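Reducing end xylose-releasing exo-oligoxylanase (Bacillus halodurans, PDB 1WU4) hydrolyses xylooligosaccharides of three or more units, releasing xylose from the reducing end with inversion of anomeric configuration. Local coordinates at residues G129-A134 with P176-D181; K160-C165 with L209-E214. The protein carries 1 engineered substitution. One frame throughout, in Å; residues are numbered along the deposited sequence.

Interaction 1 (G129-A134 with P176-D181); sequences GEEYFA and PMWNRD
Met-177 turns CG anti to its carbonyl carbon (chi1 -74°) and runs extended from there, which carries its thioether across to Glu-130, whose own chain bends at chi2 (73°). The two side chains meet at about a right angle. The methyl CE lies against the carboxylate carbon, 3.5 Å from Glu-130 CD and nearly as close to both oxygens, while SD rests 3.8 Å from Glu-130 CG, so the sulfur covers the aliphatic stem and the methyl the acid group. This contact is van der Waals in kind; OE1 of the buried carboxylate accepts a hydrogen bond from the backbone N of Phe-110. Were Glu-130 replaced by an alanine, the Met-177 methyl would probably lose its support and Phe-110 N its acceptor. Beside this pair, Glu-131 OE1 comes within 4.1 Å of Trp-178 CZ2, its carboxylate plane turned 80° from the indole; that same oxygen is hydrogen-bonded to Tyr-204 OH. Trp-178 also meets Trp-219 of helix 216-233 edge-to-face. The contact thus lays the loop between helix 154-167 and strand 193-194 on helix 127-144 of the (alpha/alpha)6 barrel of glycoside hydrolase family 8, with Leu-161 and Cys-165 of helix 154-167 touching Glu-130 and Trp-178, respectively.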
loop_
_atom_site.group_PDB
_atom_site.type_symbol
_atom_site.label_atom_id
_atom_site.label_comp_id
_atom_site.label_asym_id
_atom_site.label_seq_id
_atom_site.Cartn_x
_atom_site.Cartn_y
_atom_site.Cartn_z
ATOM N N GLY A 129 3.372 5.704 -4.222
ATOM C CA GLY A 129 4.749 5.255 -4.128
ATOM C C GLY A 129 5.473 6.129 -3.115
ATOM O O GLY A 129 6.107 5.636 -2.184
ATOM N N GLU A 130 5.365 7.443 -3.287
ATOM C CA GLU A 130 6.017 8.375 -2.373
ATOM C C GLU A 130 5.676 8.127 -0.903
ATOM O O GLU A 130 6.561 8.130 -0.052
ATOM C CB GLU A 130 5.662 9.825 -2.735
ATOM C CG GLU A 130 6.651 10.520 -3.678
ATOM C CD GLU A 130 6.579 10.032 -5.115
ATOM O OE1 GLU A 130 7.356 10.550 -5.947
ATOM O OE2 GLU A 130 5.755 9.144 -5.418
ATOM N N GLU A 131 4.402 7.917 -0.586
ATOM C CA GLU A 131 4.053 7.710 0.812
ATOM C C GLU A 131 4.622 6.415 1.384
ATOM O O GLU A 131 4.988 6.369 2.558
ATOM C CB GLU A 131 2.535 7.798 1.021
ATOM C CG GLU A 131 1.702 6.802 0.249
ATOM C CD GLU A 131 0.211 7.076 0.376
ATOM O OE1 GLU A 131 -0.192 7.798 1.312
ATOM O OE2 GLU A 131 -0.560 6.560 -0.458
ATOM N N TYR A 132 4.713 5.365 0.569
ATOM C CA TYR A 132 5.305 4.118 1.050
ATOM C C TYR A 132 6.819 4.308 1.193
ATOM O O TYR A 132 7.415 3.801 2.141
ATOM C CB TYR A 132 5.002 2.953 0.099
ATOM C CG TYR A 132 3.823 2.100 0.525
ATOM C CD1 TYR A 132 4.008 0.954 1.297
ATOM C CD2 TYR A 132 2.519 2.446 0.163
ATOM C CE1 TYR A 132 2.920 0.168 1.695
ATOM C CE2 TYR A 132 1.431 1.672 0.557
ATOM C CZ TYR A 132 1.640 0.537 1.321
ATOM O OH TYR A 132 0.566 -0.231 1.714
ATOM N N PHE A 133 7.443 5.039 0.265
ATOM C CA PHE A 133 8.885 5.289 0.369
ATOM C C PHE A 133 9.174 5.970 1.705
ATOM O O PHE A 133 10.061 5.560 2.452
ATOM C CB PHE A 133 9.390 6.228 -0.743
ATOM C CG PHE A 133 9.567 5.574 -2.091
ATOM C CD1 PHE A 133 10.201 4.343 -2.218
ATOM C CD2 PHE A 133 9.140 6.228 -3.242
ATOM C CE1 PHE A 133 10.406 3.773 -3.478
ATOM C CE2 PHE A 133 9.342 5.668 -4.503
ATOM C CZ PHE A 133 9.974 4.439 -4.620
ATOM N N ALA A 134 8.414 7.022 1.998
ATOM C CA ALA A 134 8.608 7.780 3.226
ATOM C C ALA A 134 8.496 6.939 4.488
ATOM O O ALA A 134 9.380 6.988 5.343
ATOM C CB ALA A 134 7.629 8.947 3.280
ATOM N N PRO A 176 1.991 20.195 -4.987
ATOM C CA PRO A 176 2.042 19.231 -3.886
ATOM C C PRO A 176 1.242 17.970 -4.208
ATOM O O PRO A 176 0.438 17.960 -5.143
ATOM C CB PRO A 176 1.435 20.014 -2.728
ATOM C CG PRO A 176 0.376 20.825 -3.420
ATOM C CD PRO A 176 1.098 21.324 -4.662
ATOM N N MET A 177 1.473 16.908 -3.442
ATOM C CA MET A 177 0.749 15.660 -3.650
ATOM C C MET A 177 -0.495 15.579 -2.775
ATOM O O MET A 177 -1.276 14.636 -2.882
ATOM C CB MET A 177 1.654 14.459 -3.391
ATOM C CG MET A 177 2.668 14.232 -4.494
ATOM S SD MET A 177 3.571 12.700 -4.281
ATOM C CE MET A 177 4.201 12.453 -5.931
ATOM N N TRP A 178 -0.656 16.570 -1.904
ATOM C CA TRP A 178 -1.819 16.670 -1.028
ATOM C C TRP A 178 -2.433 18.035 -1.271
ATOM O O TRP A 178 -1.711 19.023 -1.421
ATOM C CB TRP A 178 -1.416 16.583 0.450
ATOM C CG TRP A 178 -1.427 15.201 1.014
ATOM C CD1 TRP A 178 -2.386 14.646 1.814
ATOM C CD2 TRP A 178 -0.443 14.185 0.803
ATOM N NE1 TRP A 178 -2.058 13.346 2.112
ATOM C CE2 TRP A 178 -0.870 13.036 1.503
ATOM C CE3 TRP A 178 0.759 14.133 0.086
ATOM C CZ2 TRP A 178 -0.136 11.843 1.508
ATOM C CZ3 TRP A 178 1.489 12.951 0.089
ATOM C CH2 TRP A 178 1.038 11.821 0.796
ATOM N N ASN A 179 -3.757 18.095 -1.330
ATOM C CA ASN A 179 -4.416 19.379 -1.500
ATOM C C ASN A 179 -4.311 20.014 -0.116
ATOM O O ASN A 179 -4.723 19.418 0.880
ATOM C CB ASN A 179 -5.875 19.184 -1.905
ATOM C CG ASN A 179 -6.635 20.489 -1.983
ATOM O OD1 ASN A 179 -6.973 21.082 -0.958
ATOM N ND2 ASN A 179 -6.898 20.952 -3.201
ATOM N N ARG A 180 -3.740 21.210 -0.053
ATOM C CA ARG A 180 -3.541 21.898 1.219
ATOM C C ARG A 180 -4.815 22.310 1.948
ATOM O O ARG A 180 -4.819 22.433 3.173
ATOM C CB ARG A 180 -2.651 23.125 1.004
ATOM C CG ARG A 180 -1.262 22.787 0.483
ATOM C CD ARG A 180 -0.452 22.025 1.520
ATOM N NE ARG A 180 -0.075 22.870 2.651
ATOM C CZ ARG A 180 0.788 23.879 2.574
ATOM N NH1 ARG A 180 1.070 24.598 3.652
ATOM N NH2 ARG A 180 1.375 24.169 1.420
ATOM N N ASP A 181 -5.895 22.514 1.201
ATOM C CA ASP A 181 -7.154 22.928 1.803
ATOM C C ASP A 181 -7.959 21.782 2.408
ATOM O O ASP A 181 -8.456 21.901 3.527
ATOM C CB ASP A 181 -8.009 23.674 0.777
ATOM C CG ASP A 181 -7.339 24.937 0.274
ATOM O OD1 ASP A 181 -6.893 25.745 1.115
ATOM O OD2 ASP A 181 -7.262 25.123 -0.958
#

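Interaction 2 (K160-C165 with L209-E214)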
loop_
_atom_site.group_PDB
_atom_site.type_symbol
_atom_site.label_atom_id
_atom_site.label_comp_id
_atom_site.label_asym_id
_atom_site.label_seq_id
_atom_site.Cartn_x
_atom_site.Cartn_y
_atom_site.Cartn_z
ATOM N N LYS A 160 12.666 14.951 3.870
ATOM C CA LYS A 160 12.851 15.780 2.686
ATOM C C LYS A 160 11.730 15.503 1.686
ATOM O O LYS A 160 11.115 16.423 1.140
ATOM C CB LYS A 160 14.201 15.454 2.043
ATOM C CG LYS A 160 14.572 16.323 0.858
ATOM C CD LYS A 160 15.599 15.631 -0.038
ATOM C CE LYS A 160 16.762 15.038 0.752
ATOM N NZ LYS A 160 17.487 16.050 1.567
ATOM N N LEU A 161 11.468 14.222 1.447
ATOM C CA LEU A 161 10.429 13.832 0.505
ATOM C C LEU A 161 9.056 14.328 0.946
ATOM O O LEU A 161 8.308 14.892 0.147
ATOM C CB LEU A 161 10.411 12.311 0.344
ATOM C CG LEU A 161 9.387 11.747 -0.647
ATOM C CD1 LEU A 161 9.573 12.385 -2.022
ATOM C CD2 LEU A 161 9.551 10.233 -0.725
ATOM N N LEU A 162 8.724 14.128 2.216
ATOM C CA LEU A 162 7.427 14.576 2.699
ATOM C C LEU A 162 7.313 16.097 2.668
ATOM O O LEU A 162 6.216 16.640 2.535
ATOM C CB LEU A 162 7.161 14.031 4.102
ATOM C CG LEU A 162 6.934 12.515 4.151
ATOM C CD1 LEU A 162 6.618 12.097 5.574
ATOM C CD2 LEU A 162 5.798 12.129 3.208
ATOM N N HIS A 163 8.441 16.790 2.785
ATOM C CA HIS A 163 8.415 18.245 2.712
ATOM C C HIS A 163 7.931 18.627 1.311
ATOM O O HIS A 163 7.068 19.487 1.145
ATOM C CB HIS A 163 9.809 18.832 2.935
ATOM C CG HIS A 163 9.918 20.271 2.535
ATOM N ND1 HIS A 163 9.352 21.292 3.268
ATOM C CD2 HIS A 163 10.465 20.852 1.441
ATOM C CE1 HIS A 163 9.543 22.439 2.641
ATOM N NE2 HIS A 163 10.215 22.200 1.530
ATOM N N THR A 164 8.505 17.983 0.301
ATOM C CA THR A 164 8.130 18.248 -1.082
ATOM C C THR A 164 6.652 17.932 -1.307
ATOM O O THR A 164 5.924 18.716 -1.914
ATOM C CB THR A 164 8.978 17.400 -2.050
ATOM O OG1 THR A 164 10.368 17.641 -1.794
ATOM C CG2 THR A 164 8.662 17.758 -3.495
ATOM N N CYS A 165 6.213 16.779 -0.808
ATOM C CA CYS A 165 4.824 16.356 -0.961
ATOM C C CYS A 165 3.816 17.382 -0.456
ATOM O O CYS A 165 2.730 17.508 -1.013
ATOM C CB CYS A 165 4.593 15.031 -0.233
ATOM S SG CYS A 165 5.448 13.616 -0.961
ATOM N N LEU A 209 4.265 12.346 13.665
ATOM C CA LEU A 209 5.217 12.205 14.761
ATOM C C LEU A 209 6.657 12.342 14.283
ATOM O O LEU A 209 7.519 12.812 15.029
ATOM C CB LEU A 209 5.068 10.833 15.427
ATOM C CG LEU A 209 3.706 10.444 15.999
ATOM C CD1 LEU A 209 3.764 9.017 16.523
ATOM C CD2 LEU A 209 3.320 11.411 17.110
ATOM N N TRP A 210 6.912 11.956 13.036
ATOM C CA TRP A 210 8.274 11.956 12.510
ATOM C C TRP A 210 8.646 12.906 11.377
ATOM O O TRP A 210 9.830 13.070 11.083
ATOM C CB TRP A 210 8.643 10.526 12.099
ATOM C CG TRP A 210 8.370 9.506 13.173
ATOM C CD1 TRP A 210 8.467 9.692 14.524
ATOM C CD2 TRP A 210 8.005 8.133 12.985
ATOM N NE1 TRP A 210 8.187 8.522 15.187
ATOM C CE2 TRP A 210 7.902 7.548 14.267
ATOM C CE3 TRP A 210 7.760 7.338 11.857
ATOM C CZ2 TRP A 210 7.563 6.204 14.453
ATOM C CZ3 TRP A 210 7.423 5.999 12.043
ATOM C CH2 TRP A 210 7.328 5.448 13.333
ATOM N N ALA A 211 7.668 13.518 10.725
ATOM C CA ALA A 211 7.983 14.440 9.638
ATOM C C ALA A 211 8.547 15.737 10.213
ATOM O O ALA A 211 8.652 15.887 11.432
ATOM C CB ALA A 211 6.732 14.733 8.817
ATOM N N ASN A 212 8.929 16.670 9.345
ATOM C CA ASN A 212 9.433 17.948 9.840
ATOM C C ASN A 212 8.351 18.502 10.767
ATOM O O ASN A 212 7.160 18.416 10.463
ATOM C CB ASN A 212 9.690 18.925 8.690
ATOM C CG ASN A 212 10.905 18.549 7.865
ATOM O OD1 ASN A 212 11.849 17.945 8.373
ATOM N ND2 ASN A 212 10.894 18.923 6.592
ATOM N N GLU A 213 8.762 19.076 11.890
ATOM C CA GLU A 213 7.798 19.594 12.853
ATOM C C GLU A 213 6.789 20.579 12.281
ATOM O O GLU A 213 5.634 20.593 12.702
ATOM C CB GLU A 213 8.523 20.230 14.044
ATOM C CG GLU A 213 9.275 19.221 14.896
ATOM C CD GLU A 213 9.689 19.778 16.244
ATOM O OE1 GLU A 213 8.797 20.074 17.072
ATOM O OE2 GLU A 213 10.907 19.922 16.476
ATOM N N GLU A 214 7.209 21.393 11.321
ATOM C CA GLU A 214 6.310 22.378 10.730
ATOM C C GLU A 214 5.107 21.749 10.024
ATOM O O GLU A 214 4.130 22.439 9.732
ATOM C CB GLU A 214 7.071 23.272 9.745
ATOM C CG GLU A 214 7.364 22.612 8.411
ATOM C CD GLU A 214 8.036 23.546 7.427
ATOM O OE1 GLU A 214 7.623 24.723 7.340
ATOM O OE2 GLU A 214 8.969 23.101 6.727
HETATM O O HOH W 1 8.480 20.674 5.840
#
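Leu-162 and Ala-211 make the apolar part of this joint in the (alpha/alpha)6 barrel of glycoside hydrolase family 8, where helix 154-167 meets the end of helix 201-210, with Leu-162 CD1 on Ala-211 CB at 4.2 Å. One residue further along each segment, Asn-212 brings its amide ND2 to 3.8 Å from His-163 CB, alongside the root of the imidazole. With CG anti to the backbone N (chi1 165°), His-163 swings its ring toward Glu-214, and chi2 turns ND1 to the water between them. The carboxylate of Glu-214 is inclined by only 19° to the imidazole plane, yet a water joins the two groups, with His-163 ND1 and Glu-214 OE2 3.9 Å apart. In the next shell, Trp-219 of helix 216-233 touches both Leu-162 and Ala-211. His-167, one helical turn on, meets the His-163 ring with planes about 20° apart and touches Glu-214. Ala-211 is where the chain leaves helical geometry, and its carbonyl O accepts a bond from Arg-216 NE. The bridging water lies in the imidazole plane, 2.8 Å from His-163 ND1; it accepts from Asn-212 ND2 at 3.1 Å and donates to Glu-214 OE2 at 2.6 Å.

How the interactions relate
Two adjacent contacts, on the consecutive helices 127-144 and 154-167, illustrate how chemistry follows depth. Interaction 1 is wholly buried, about 13 Å from the chain centre to its own centre, and one oxygen of each acid is held by a protein partner. Interaction 2, about 19 Å out and partly exposed, combines a small apolar patch with a water-mediated polar cluster. Helix 154-167 links them: the loop 176-181 hangs from it through a probable hydrogen bond from Met-177 N to Cys-165 O of 2.8 Å, and Ala-134 CB packs on Leu-162 CD2 at 3.7 Å. Glu-130 lies about 9 Å from the probable proton donor Glu-70, side chain to side chain, whereas interaction 2 lies away from the probable catalytic residues.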